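Local coordinates for protein alpha-rhamnosidase (Dictyoglomus thermophilum, PDB 6I60) that probably hydrolyses terminal non-reducing alpha-L-rhamnose residues in alpha-L-rhamnosides, at residues E395-R409 with K809-I821. Sequence-based numbering, arbitrary orientation.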
loop_
_atom_site.group_PDB
_atom_site.type_symbol
_atom_site.label_atom_id
_atom_site.label_comp_id
_atom_site.label_asym_id
_atom_site.label_seq_id
_atom_site.Cartn_x
_atom_site.Cartn_y
_atom_site.Cartn_z
ATOM N N GLU A 395 -21.887 2.542 -6.062
ATOM C CA GLU A 395 -21.635 2.001 -4.732
ATOM C C GLU A 395 -22.919 1.632 -3.998
ATOM O O GLU A 395 -22.942 0.647 -3.251
ATOM C CB GLU A 395 -20.846 3.012 -3.894
ATOM C CG GLU A 395 -19.342 2.975 -4.103
ATOM C CD GLU A 395 -18.591 3.761 -3.039
ATOM O OE1 GLU A 395 -19.108 4.809 -2.596
ATOM O OE2 GLU A 395 -17.486 3.330 -2.642
ATOM N N LEU A 396 -23.986 2.401 -4.192
ATOM C CA LEU A 396 -25.225 2.249 -3.442
ATOM C C LEU A 396 -26.399 2.032 -4.391
ATOM O O LEU A 396 -26.263 2.084 -5.615
ATOM C CB LEU A 396 -25.465 3.470 -2.550
ATOM C CG LEU A 396 -24.268 3.862 -1.685
ATOM C CD1 LEU A 396 -24.491 5.208 -1.014
ATOM C CD2 LEU A 396 -23.983 2.776 -0.655
ATOM N N THR A 397 -27.568 1.790 -3.805
ATOM C CA THR A 397 -28.789 1.550 -4.555
ATOM C C THR A 397 -29.919 2.395 -3.982
ATOM O O THR A 397 -29.828 2.928 -2.874
ATOM C CB THR A 397 -29.185 0.065 -4.529
ATOM O OG1 THR A 397 -30.331 -0.139 -5.364
ATOM C CG2 THR A 397 -29.519 -0.370 -3.107
ATOM N N TYR A 398 -30.990 2.513 -4.760
ATOM C CA TYR A 398 -32.208 3.182 -4.329
ATOM C C TYR A 398 -33.259 2.149 -3.936
ATOM O O TYR A 398 -33.135 0.955 -4.221
ATOM C CB TYR A 398 -32.743 4.099 -5.433
ATOM C CG TYR A 398 -31.995 5.409 -5.555
ATOM C CD1 TYR A 398 -31.619 6.124 -4.424
ATOM C CD2 TYR A 398 -31.661 5.929 -6.800
ATOM C CE1 TYR A 398 -30.935 7.322 -4.531
ATOM C CE2 TYR A 398 -30.975 7.126 -6.917
ATOM C CZ TYR A 398 -30.616 7.818 -5.779
ATOM O OH TYR A 398 -29.934 9.007 -5.888
ATOM N N GLU A 399 -34.311 2.628 -3.270
ATOM C CA GLU A 399 -35.358 1.726 -2.802
ATOM C C GLU A 399 -36.083 1.065 -3.970
ATOM O O GLU A 399 -36.465 -0.108 -3.888
ATOM C CB GLU A 399 -36.345 2.485 -1.915
ATOM C CG GLU A 399 -37.425 1.612 -1.296
ATOM C CD GLU A 399 -38.121 2.284 -0.129
ATOM O OE1 GLU A 399 -38.687 1.562 0.719
ATOM O OE2 GLU A 399 -38.103 3.532 -0.060
ATOM N N ASP A 400 -36.271 1.798 -5.070
ATOM C CA ASP A 400 -36.949 1.261 -6.244
ATOM C C ASP A 400 -36.093 0.275 -7.030
ATOM O O ASP A 400 -36.571 -0.259 -8.037
ATOM C CB ASP A 400 -37.394 2.401 -7.164
ATOM C CG ASP A 400 -36.337 3.480 -7.310
ATOM O OD1 ASP A 400 -35.155 3.138 -7.519
ATOM O OD2 ASP A 400 -36.692 4.675 -7.216
ATOM N N GLY A 401 -34.854 0.029 -6.609
ATOM C CA GLY A 401 -34.002 -0.948 -7.252
ATOM C C GLY A 401 -32.996 -0.393 -8.235
ATOM O O GLY A 401 -32.217 -1.172 -8.798
ATOM N N THR A 402 -32.980 0.913 -8.462
ATOM C CA THR A 402 -32.052 1.516 -9.407
ATOM C C THR A 402 -30.802 2.017 -8.693
ATOM O O THR A 402 -30.784 2.209 -7.474
ATOM C CB THR A 402 -32.718 2.662 -10.172
ATOM O OG1 THR A 402 -32.628 3.866 -9.405
ATOM C CG2 THR A 402 -34.174 2.347 -10.432
ATOM N N LEU A 403 -29.754 2.241 -9.480
ATOM C CA LEU A 403 -28.438 2.545 -8.936
ATOM C C LEU A 403 -28.358 3.980 -8.439
ATOM O O LEU A 403 -28.941 4.896 -9.025
ATOM C CB LEU A 403 -27.358 2.308 -9.990
ATOM C CG LEU A 403 -26.619 0.976 -9.897
ATOM C CD1 LEU A 403 -27.600 -0.141 -10.099
ATOM C CD2 LEU A 403 -25.511 0.894 -10.930
ATOM N N ASN A 404 -27.618 4.168 -7.351
ATOM C CA ASN A 404 -27.345 5.486 -6.792
ATOM C C ASN A 404 -25.905 5.848 -7.132
ATOM O O ASN A 404 -24.965 5.313 -6.535
ATOM C CB ASN A 404 -27.578 5.492 -5.283
ATOM C CG ASN A 404 -27.519 6.882 -4.689
ATOM O OD1 ASN A 404 -27.476 7.041 -3.470
ATOM N ND2 ASN A 404 -27.519 7.897 -5.545
ATOM N N TYR A 405 -25.733 6.750 -8.096
ATOM C CA TYR A 405 -24.413 7.191 -8.521
ATOM C C TYR A 405 -23.936 8.429 -7.769
ATOM O O TYR A 405 -23.003 9.098 -8.229
ATOM C CB TYR A 405 -24.411 7.462 -10.027
ATOM C CG TYR A 405 -24.973 6.331 -10.858
ATOM C CD1 TYR A 405 -24.196 5.223 -11.172
ATOM C CD2 TYR A 405 -26.276 6.374 -11.334
ATOM C CE1 TYR A 405 -24.703 4.187 -11.934
ATOM C CE2 TYR A 405 -26.794 5.341 -12.097
ATOM C CZ TYR A 405 -26.001 4.252 -12.395
ATOM O OH TYR A 405 -26.510 3.223 -13.152
ATOM N N SER A 406 -24.549 8.742 -6.625
ATOM C CA SER A 406 -24.223 9.981 -5.924
ATOM C C SER A 406 -22.794 9.966 -5.394
ATOM O O SER A 406 -22.080 10.971 -5.496
ATOM C CB SER A 406 -25.213 10.214 -4.782
ATOM O OG SER A 406 -26.550 10.210 -5.249
ATOM N N THR A 407 -22.356 8.840 -4.827
ATOM C CA THR A 407 -21.001 8.764 -4.291
ATOM C C THR A 407 -19.943 8.908 -5.378
ATOM O O THR A 407 -18.806 9.284 -5.071
ATOM C CB THR A 407 -20.799 7.447 -3.536
ATOM O OG1 THR A 407 -21.171 6.345 -4.375
ATOM C CG2 THR A 407 -21.646 7.422 -2.274
ATOM N N ASN A 408 -20.287 8.618 -6.638
ATOM C CA ASN A 408 -19.348 8.820 -7.736
ATOM C C ASN A 408 -19.199 10.291 -8.099
ATOM O O ASN A 408 -18.187 10.666 -8.703
ATOM C CB ASN A 408 -19.788 8.025 -8.969
ATOM C CG ASN A 408 -19.786 6.523 -8.734
ATOM O OD1 ASN A 408 -19.532 6.054 -7.624
ATOM N ND2 ASN A 408 -20.067 5.763 -9.784
ATOM N N ARG A 409 -20.182 11.119 -7.751
ATOM C CA ARG A 409 -20.147 12.575 -7.949
ATOM C C ARG A 409 -19.998 12.844 -9.446
ATOM O O ARG A 409 -20.736 12.241 -10.245
ATOM C CB ARG A 409 -19.070 13.176 -7.054
ATOM C CG ARG A 409 -19.391 13.091 -5.567
ATOM C CD ARG A 409 -18.588 14.099 -4.764
ATOM N NE ARG A 409 -17.202 14.172 -5.216
ATOM C CZ ARG A 409 -16.196 14.628 -4.476
ATOM N NH1 ARG A 409 -14.966 14.657 -4.974
ATOM N NH2 ARG A 409 -16.419 15.054 -3.239
ATOM N N LYS A 809 -24.721 7.783 7.971
ATOM C CA LYS A 809 -25.122 7.187 6.702
ATOM C C LYS A 809 -25.546 8.294 5.746
ATOM O O LYS A 809 -26.583 8.935 5.946
ATOM C CB LYS A 809 -26.251 6.184 6.921
ATOM C CG LYS A 809 -26.910 5.707 5.639
ATOM C CD LYS A 809 -27.055 4.195 5.623
ATOM C CE LYS A 809 -28.127 3.759 4.638
ATOM N NZ LYS A 809 -28.289 2.279 4.629
ATOM N N LEU A 810 -24.743 8.531 4.712
ATOM C CA LEU A 810 -24.991 9.597 3.753
ATOM C C LEU A 810 -24.861 9.043 2.344
ATOM O O LEU A 810 -23.829 8.461 1.995
ATOM C CB LEU A 810 -24.019 10.760 3.965
ATOM C CG LEU A 810 -24.195 11.527 5.276
ATOM C CD1 LEU A 810 -22.852 11.898 5.873
ATOM C CD2 LEU A 810 -25.036 12.765 5.044
ATOM N N THR A 811 -25.903 9.228 1.537
ATOM C CA THR A 811 -25.979 8.650 0.202
ATOM C C THR A 811 -26.324 9.712 -0.832
ATOM O O THR A 811 -27.150 9.496 -1.724
ATOM C CB THR A 811 -26.993 7.509 0.160
ATOM O OG1 THR A 811 -27.270 7.163 -1.202
ATOM C CG2 THR A 811 -28.283 7.920 0.848
ATOM N N SER A 812 -25.693 10.877 -0.732
ATOM C CA SER A 812 -25.875 11.948 -1.700
ATOM C C SER A 812 -24.507 12.415 -2.182
ATOM O O SER A 812 -23.470 11.858 -1.813
ATOM C CB SER A 812 -26.674 13.110 -1.099
ATOM O OG SER A 812 -27.443 13.755 -2.096
ATOM N N THR A 813 -24.508 13.447 -3.024
ATOM C CA THR A 813 -23.252 14.028 -3.467
ATOM C C THR A 813 -22.581 14.771 -2.312
ATOM O O THR A 813 -23.180 15.031 -1.265
ATOM C CB THR A 813 -23.472 14.963 -4.658
ATOM O OG1 THR A 813 -22.303 15.769 -4.853
ATOM C CG2 THR A 813 -24.677 15.860 -4.428
ATOM N N GLY A 814 -21.317 15.112 -2.511
ATOM C CA GLY A 814 -20.509 15.619 -1.423
ATOM C C GLY A 814 -19.781 14.500 -0.707
ATOM O O GLY A 814 -19.895 13.317 -1.038
ATOM N N MET A 815 -19.012 14.892 0.308
ATOM C CA MET A 815 -18.159 13.952 1.026
ATOM C C MET A 815 -18.968 12.843 1.687
ATOM O O MET A 815 -19.110 12.819 2.913
ATOM C CB MET A 815 -17.324 14.690 2.070
ATOM C CG MET A 815 -15.939 15.069 1.587
ATOM S SD MET A 815 -14.996 15.953 2.837
ATOM C CE MET A 815 -15.682 15.271 4.343
ATOM N N ASN A 816 -19.488 11.913 0.882
ATOM C CA ASN A 816 -20.336 10.827 1.360
ATOM C C ASN A 816 -19.859 9.478 0.834
ATOM O O ASN A 816 -20.662 8.555 0.672
ATOM C CB ASN A 816 -21.797 11.047 0.955
ATOM C CG ASN A 816 -22.370 12.348 1.482
ATOM O OD1 ASN A 816 -21.918 12.879 2.496
ATOM N ND2 ASN A 816 -23.390 12.860 0.800
ATOM N N SER A 817 -18.565 9.345 0.554
ATOM C CA SER A 817 -18.066 8.131 -0.078
ATOM C C SER A 817 -18.146 6.942 0.873
ATOM O O SER A 817 -18.048 7.084 2.096
ATOM C CB SER A 817 -16.626 8.319 -0.548
ATOM O OG SER A 817 -15.990 7.065 -0.734
ATOM N N HIS A 818 -18.317 5.754 0.291
ATOM C CA HIS A 818 -18.531 4.526 1.047
ATOM C C HIS A 818 -17.369 3.546 0.923
ATOM O O HIS A 818 -17.557 2.342 1.125
ATOM C CB HIS A 818 -19.831 3.857 0.602
ATOM C CG HIS A 818 -21.057 4.433 1.239
ATOM N ND1 HIS A 818 -22.007 3.653 1.863
ATOM C CD2 HIS A 818 -21.487 5.712 1.350
ATOM C CE1 HIS A 818 -22.970 4.428 2.332
ATOM N NE2 HIS A 818 -22.678 5.682 2.033
ATOM N N ASN A 819 -16.176 4.028 0.594
ATOM C CA ASN A 819 -15.002 3.168 0.500
ATOM C C ASN A 819 -13.757 3.975 0.863
ATOM O O ASN A 819 -12.830 4.144 0.074
ATOM C CB ASN A 819 -14.892 2.548 -0.891
ATOM C CG ASN A 819 -14.005 1.314 -0.910
ATOM O OD1 ASN A 819 -13.322 1.010 0.069
ATOM N ND2 ASN A 819 -14.013 0.597 -2.027
ATOM N N HIS A 820 -13.723 4.483 2.089
ATOM C CA HIS A 820 -12.572 5.210 2.598
ATOM C C HIS A 820 -11.740 4.322 3.515
ATOM O O HIS A 820 -12.216 3.319 4.053
ATOM C CB HIS A 820 -13.010 6.473 3.343
ATOM C CG HIS A 820 -13.064 7.692 2.477
ATOM N ND1 HIS A 820 -13.750 7.723 1.282
ATOM C CD2 HIS A 820 -12.511 8.919 2.626
ATOM C CE1 HIS A 820 -13.623 8.922 0.737
ATOM N NE2 HIS A 820 -12.874 9.664 1.531
ATOM N N ILE A 821 -10.482 4.713 3.691
ATOM C CA ILE A 821 -9.520 3.928 4.455
ATOM C C ILE A 821 -8.963 4.680 5.656
ATOM O O ILE A 821 -8.260 4.069 6.477
ATOM C CB ILE A 821 -8.366 3.436 3.551
ATOM C CG1 ILE A 821 -7.576 2.300 4.212
ATOM C CG2 ILE A 821 -7.458 4.594 3.160
ATOM C CD1 ILE A 821 -8.440 1.268 4.901
#
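E395 OE1 accepts two hydrogen bonds, from opposite sides of the carboxylate plane, each only slightly out of it. The backbone N of H818 reaches E395 OE1 on the syn side at 3.1 Å. T407 OG1 donates to E395 OE1 from the anti side, also at 3.1 Å. The second oxygen, E395 OE2, bonds to N371. Both carboxylate oxygens are therefore held, which should fix its rotation. The H818 ring packs on L396, whose CD2 sits over one face, 3.7 Å from the ring centroid, in a CH-pi contact. With CG anti to the carbonyl carbon (chi1 -50°), L396 turns CD2 onto the ring. The hairpin of strands 396-397 and 403-404, in the concanavalin-like domain, here meets a loop of the six-hairpin glycosidase domain between helices 792-797 and 826-835. H818 NE2 bonds to L810 O (3.0 Å) in the ring plane, which joins two distant points of this loop. With an alanine here, L810 O would probably lose this donor and L396 CD2 the ring face it packs on. T407 CG2 meets the same ring obliquely, 4.0 Å from H818 CD2. Farther along, R409 CD rests 3.7 Å from G814 N, while its guanidinium forms a salt bridge with D501.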